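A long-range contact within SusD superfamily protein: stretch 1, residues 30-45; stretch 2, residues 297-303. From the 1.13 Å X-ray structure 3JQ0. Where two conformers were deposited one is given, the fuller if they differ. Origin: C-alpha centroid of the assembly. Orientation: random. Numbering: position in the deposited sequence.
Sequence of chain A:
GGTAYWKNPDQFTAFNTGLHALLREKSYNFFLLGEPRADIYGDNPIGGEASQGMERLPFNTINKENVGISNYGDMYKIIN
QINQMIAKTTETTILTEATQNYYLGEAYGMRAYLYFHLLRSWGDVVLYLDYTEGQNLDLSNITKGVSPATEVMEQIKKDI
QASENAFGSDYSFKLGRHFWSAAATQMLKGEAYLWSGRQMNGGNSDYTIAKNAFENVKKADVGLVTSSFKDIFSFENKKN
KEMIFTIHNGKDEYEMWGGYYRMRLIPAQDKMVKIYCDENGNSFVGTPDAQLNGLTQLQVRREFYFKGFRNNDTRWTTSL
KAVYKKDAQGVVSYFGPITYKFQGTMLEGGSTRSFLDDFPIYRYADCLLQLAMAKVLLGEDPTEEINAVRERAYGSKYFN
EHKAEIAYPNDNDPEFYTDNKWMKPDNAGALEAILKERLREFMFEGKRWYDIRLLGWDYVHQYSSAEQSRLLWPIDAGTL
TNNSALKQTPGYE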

# COMPACT_ATOMS: atom_id res chain seq x y z
N PHE A 30 -4.41 6.16 1.99
CA PHE A 30 -4.35 4.76 1.56
C PHE A 30 -3.31 4.01 2.37
O PHE A 30 -3.52 2.85 2.73
N PHE A 31 -2.15 4.63 2.63
CA PHE A 31 -1.17 4.06 3.53
C PHE A 31 -1.75 3.78 4.90
O PHE A 31 -1.62 2.68 5.44
N LEU A 32 -2.38 4.80 5.49
CA LEU A 32 -2.90 4.66 6.84
C LEU A 32 -3.95 3.56 6.95
O LEU A 32 -4.00 2.84 7.96
N LEU A 33 -4.82 3.46 5.95
CA LEU A 33 -5.85 2.45 5.97
C LEU A 33 -5.27 1.06 5.81
O LEU A 33 -5.82 0.10 6.38
N GLY A 34 -4.18 0.92 5.06
CA GLY A 34 -3.72 -0.40 4.68
C GLY A 34 -2.58 -0.99 5.48
O GLY A 34 -2.31 -2.19 5.32
N GLU A 35 -1.94 -0.20 6.38
CA GLU A 35 -0.72 -0.67 7.04
C GLU A 35 -0.61 -0.49 8.55
O GLU A 35 -0.41 -1.50 9.24
N PRO A 36 -0.68 0.73 9.12
CA PRO A 36 -0.24 0.90 10.50
C PRO A 36 -1.07 0.32 11.62
O PRO A 36 -0.58 0.33 12.76
N ARG A 37 -2.27 -0.19 11.35
CA ARG A 37 -2.98 -0.93 12.40
C ARG A 37 -2.44 -2.33 12.68
O ARG A 37 -2.86 -2.96 13.64
N ALA A 38 -1.50 -2.82 11.86
CA ALA A 38 -0.91 -4.14 12.05
C ALA A 38 0.30 -4.04 12.97
O ALA A 38 0.23 -3.30 13.96
N ASP A 39 1.36 -4.80 12.69
CA ASP A 39 2.39 -5.11 13.68
C ASP A 39 3.74 -4.44 13.41
O ASP A 39 4.69 -4.63 14.19
N ILE A 40 3.87 -3.60 12.39
CA ILE A 40 5.16 -3.00 12.06
C ILE A 40 5.60 -1.93 13.07
O ILE A 40 6.78 -1.83 13.40
N TYR A 41 4.64 -1.13 13.51
CA TYR A 41 4.89 0.04 14.33
C TYR A 41 4.45 -0.18 15.76
O TYR A 41 3.97 -1.25 16.11
N GLY A 42 4.63 0.84 16.61
CA GLY A 42 4.15 0.81 17.98
C GLY A 42 5.17 1.20 19.02
O GLY A 42 4.79 1.54 20.15
N ASP A 43 6.47 1.20 18.67
CA ASP A 43 7.46 1.75 19.59
C ASP A 43 7.33 3.29 19.62
O ASP A 43 6.84 3.93 18.68
N ASN A 44 7.82 3.90 20.68
CA ASN A 44 7.94 5.33 20.71
C ASN A 44 8.97 5.78 19.67
O ASN A 44 10.01 5.12 19.51
N PRO A 45 8.73 6.88 18.97
CA PRO A 45 9.76 7.43 18.07
C PRO A 45 11.13 7.48 18.76
O PRO A 45 11.27 8.08 19.85
N GLN A 297 6.49 10.14 13.70
CA GLN A 297 5.42 9.83 14.66
C GLN A 297 4.93 8.38 14.65
O GLN A 297 4.24 7.98 15.57
N LEU A 298 5.35 7.60 13.64
CA LEU A 298 5.11 6.18 13.54
C LEU A 298 6.49 5.53 13.47
O LEU A 298 7.26 5.86 12.56
N GLN A 299 6.82 4.69 14.45
CA GLN A 299 8.16 4.11 14.61
C GLN A 299 8.10 2.61 14.41
O GLN A 299 7.48 1.89 15.21
N VAL A 300 8.82 2.12 13.41
CA VAL A 300 9.01 0.70 13.22
C VAL A 300 9.56 0.12 14.53
O VAL A 300 10.52 0.66 15.10
N ARG A 301 9.02 -1.01 14.97
CA ARG A 301 9.46 -1.65 16.21
C ARG A 301 10.97 -1.89 16.11
O ARG A 301 11.46 -2.47 15.13
N ARG A 302 11.69 -1.51 17.15
CA ARG A 302 13.15 -1.64 17.14
C ARG A 302 13.58 -3.10 16.93
O ARG A 302 14.52 -3.39 16.19
N GLU A 303 12.88 -4.03 17.56
CA GLU A 303 13.16 -5.44 17.49
C GLU A 303 12.98 -5.99 16.06
O GLU A 303 13.60 -6.98 15.66

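D43 is the polar centre of this contact. Its CA-to-CB bond points sideways, but the m rotamer (chi1 -81°) brings the carboxylate close to stretch 2, where it meets two arginines. OD1 of D43 forms a salt bridge with NH1 of R301 at 2.7 Å. OD2 of D43 forms a second salt bridge with NE of R302 at 3.0 Å. The same OD2 also accepts a nearly straight hydrogen bond from the backbone N of R302, at 2.8 Å. The carboxylate thus holds both the main chain and the side chain of R302.

R301 folds back over stretch 1 with chi1 and chi2 both m. One face of its guanidinium lies over C of G42 and N of D43. NE of R301 makes a weak hydrogen bond to the carbonyl O of Y41 at 3.2 Å. G42 leaves room for this group: an ideal CB there would come 2.6 Å from NH2 of R301. Its phi of 131° also favours glycine. The N of D43 is buried here without a partner.

The backbones add support. N of R301 donates to O of I40 at 2.9 Å, with good geometry. N of G42 donates a weak bond to O of Q299 at 3.3 Å.

Four waters bridge the stretches. Water 1 links O of Y41 to NH2 of R301. Water 2 joins N of G42 and O of D43 to N of Q299. Water 3 connects OD2 of D43 with N of E303, and water 4 connects OD1 of D43 with NH2 of R302.

Q299 is t at chi1 and p at chi2. Its CB lies 3.3 Å from O of D43. Its NE2 is held within its own stretch by O of V300, at 2.9 Å. P45 packs nearby, with its CG 4.0 Å from CA of Q297.

The apolar packing centres on L298 (m, t). Its CD1 lies 4.1 Å from CE2 of F31, at the edge of that ring, and 4.0 Å from CG of P36. CD2 of L32 is at the margin of this cluster. The CA-to-CB bond of Y41 points away, yet CB and the m-rotamer ring still touch stretch 2. CD1 of Y41 is 3.8 Å from CB of L298, and CE1 of Y41 is 3.9 Å from CG2 of V300. OH of Y41 donates to OE2 of E35 at 2.7 Å, which anchors the ring within stretch 1. CG2 of I40 meets CG2 of V300 at 3.9 Å.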

# COMPACT_ATOMS: atom_id res chain seq x y z
CB PHE A 30 -4.05 4.64 0.05
CG PHE A 30 -5.05 5.31 -0.85
CD1 PHE A 30 -6.42 5.40 -0.52
CD2 PHE A 30 -4.66 5.87 -2.06
CE1 PHE A 30 -7.32 6.04 -1.36
CE2 PHE A 30 -5.57 6.51 -2.90
CZ PHE A 30 -6.89 6.62 -2.53
CB PHE A 31 0.07 4.94 3.61
CG PHE A 31 0.99 4.62 4.75
CD1 PHE A 31 1.79 3.47 4.74
CD2 PHE A 31 0.99 5.45 5.87
CE1 PHE A 31 2.62 3.23 5.85
CE2 PHE A 31 1.81 5.19 6.95
CZ PHE A 31 2.61 4.07 6.94
CB LEU A 32 -3.51 5.97 7.34
CG LEU A 32 -2.56 7.16 7.58
CD1 LEU A 32 -3.41 8.37 8.05
CD2 LEU A 32 -1.43 6.82 8.53
CB LEU A 33 -6.87 2.71 4.83
CG LEU A 33 -7.75 3.95 5.04
CD1 LEU A 33 -8.58 4.18 3.79
CD2 LEU A 33 -8.65 3.79 6.25
CB GLU A 35 0.51 -0.20 6.27
CG GLU A 35 1.83 -0.50 6.92
CD GLU A 35 3.03 -0.21 6.02
OE1 GLU A 35 2.89 -0.28 4.79
OE2 GLU A 35 4.14 0.08 6.56
CB PRO A 36 -0.09 2.42 10.66
CG PRO A 36 0.04 2.95 9.29
CD PRO A 36 -0.79 2.04 8.45
CB ARG A 37 -4.48 -0.99 12.08
CG ARG A 37 -5.19 0.33 12.19
CD ARG A 37 -6.68 0.27 11.95
NE ARG A 37 -7.28 -0.53 13.01
CZ ARG A 37 -8.56 -0.89 13.05
NH1 ARG A 37 -9.40 -0.49 12.12
NH2 ARG A 37 -9.00 -1.62 14.08
CB ALA A 38 -0.65 -4.81 10.67
CB ASP A 39 2.56 -6.62 13.81
CG ASP A 39 2.71 -7.39 12.50
OD1 ASP A 39 2.54 -6.80 11.39
OD2 ASP A 39 2.98 -8.62 12.60
CB ILE A 40 5.16 -2.46 10.62
CG1 ILE A 40 5.07 -3.60 9.60
CG2 ILE A 40 6.39 -1.55 10.36
CD1 ILE A 40 4.66 -3.15 8.21
CB TYR A 41 4.20 1.31 13.75
CG TYR A 41 4.44 1.52 12.29
CD1 TYR A 41 5.53 2.21 11.82
CD2 TYR A 41 3.58 0.96 11.36
CE1 TYR A 41 5.76 2.35 10.47
CE2 TYR A 41 3.80 1.07 10.00
CZ TYR A 41 4.93 1.78 9.54
OH TYR A 41 5.18 1.95 8.20
CB ASP A 43 8.88 1.31 19.24
CG ASP A 43 9.26 -0.08 19.74
OD1 ASP A 43 8.41 -0.71 20.40
OD2 ASP A 43 10.42 -0.49 19.47
CB ASN A 44 8.39 5.86 22.08
CG ASN A 44 7.32 5.81 23.12
OD1 ASN A 44 6.17 5.47 22.85
ND2 ASN A 44 7.65 6.25 24.32
CB PRO A 45 9.20 8.79 17.71
CG PRO A 45 7.69 8.59 17.75
CD PRO A 45 7.49 7.68 18.95
CB GLN A 297 4.21 10.79 14.42
CG GLN A 297 4.53 12.23 14.72
CD GLN A 297 3.37 13.15 14.59
OE1 GLN A 297 2.34 12.77 14.01
NE2 GLN A 297 3.54 14.38 15.07
CB LEU A 298 4.30 5.82 12.29
CG LEU A 298 2.78 6.00 12.36
CD1 LEU A 298 2.17 5.83 10.96
CD2 LEU A 298 2.14 5.04 13.41
CB GLN A 299 8.65 4.47 16.01
CG GLN A 299 9.95 3.79 16.39
CD GLN A 299 11.12 4.20 15.54
OE1 GLN A 299 11.49 5.39 15.53
NE2 GLN A 299 11.74 3.24 14.86
CB VAL A 300 9.94 0.41 12.04
CG1 VAL A 300 10.35 -1.08 11.95
CG2 VAL A 300 9.34 0.93 10.71
CB ARG A 301 8.75 -2.99 16.37
CG ARG A 301 7.28 -2.88 16.69
CD ARG A 301 7.01 -2.43 18.13
NE ARG A 301 5.61 -2.56 18.52
CZ ARG A 301 5.15 -2.33 19.75
NH1 ARG A 301 5.95 -1.88 20.68
NH2 ARG A 301 3.87 -2.52 20.03
CB ARG A 302 13.72 -1.07 18.42
CG ARG A 302 13.54 0.42 18.56
CD ARG A 302 13.83 0.90 19.95
NE ARG A 302 12.89 0.34 20.88
CZ ARG A 302 13.04 0.34 22.18
NH1 ARG A 302 14.11 0.93 22.72
NH2 ARG A 302 12.13 -0.21 22.96
CB GLU A 303 12.20 -6.13 18.49
CG GLU A 303 12.34 -7.64 18.64
CD GLU A 303 11.24 -8.32 19.49
OE1 GLU A 303 10.33 -7.65 20.04
OE2 GLU A 303 11.27 -9.56 19.54
O HOH W 1 2.16 -2.81 17.33
O HOH W 2 5.03 3.73 16.55
O HOH W 3 10.93 -3.25 19.67
O HOH W 4 9.72 -1.82 22.58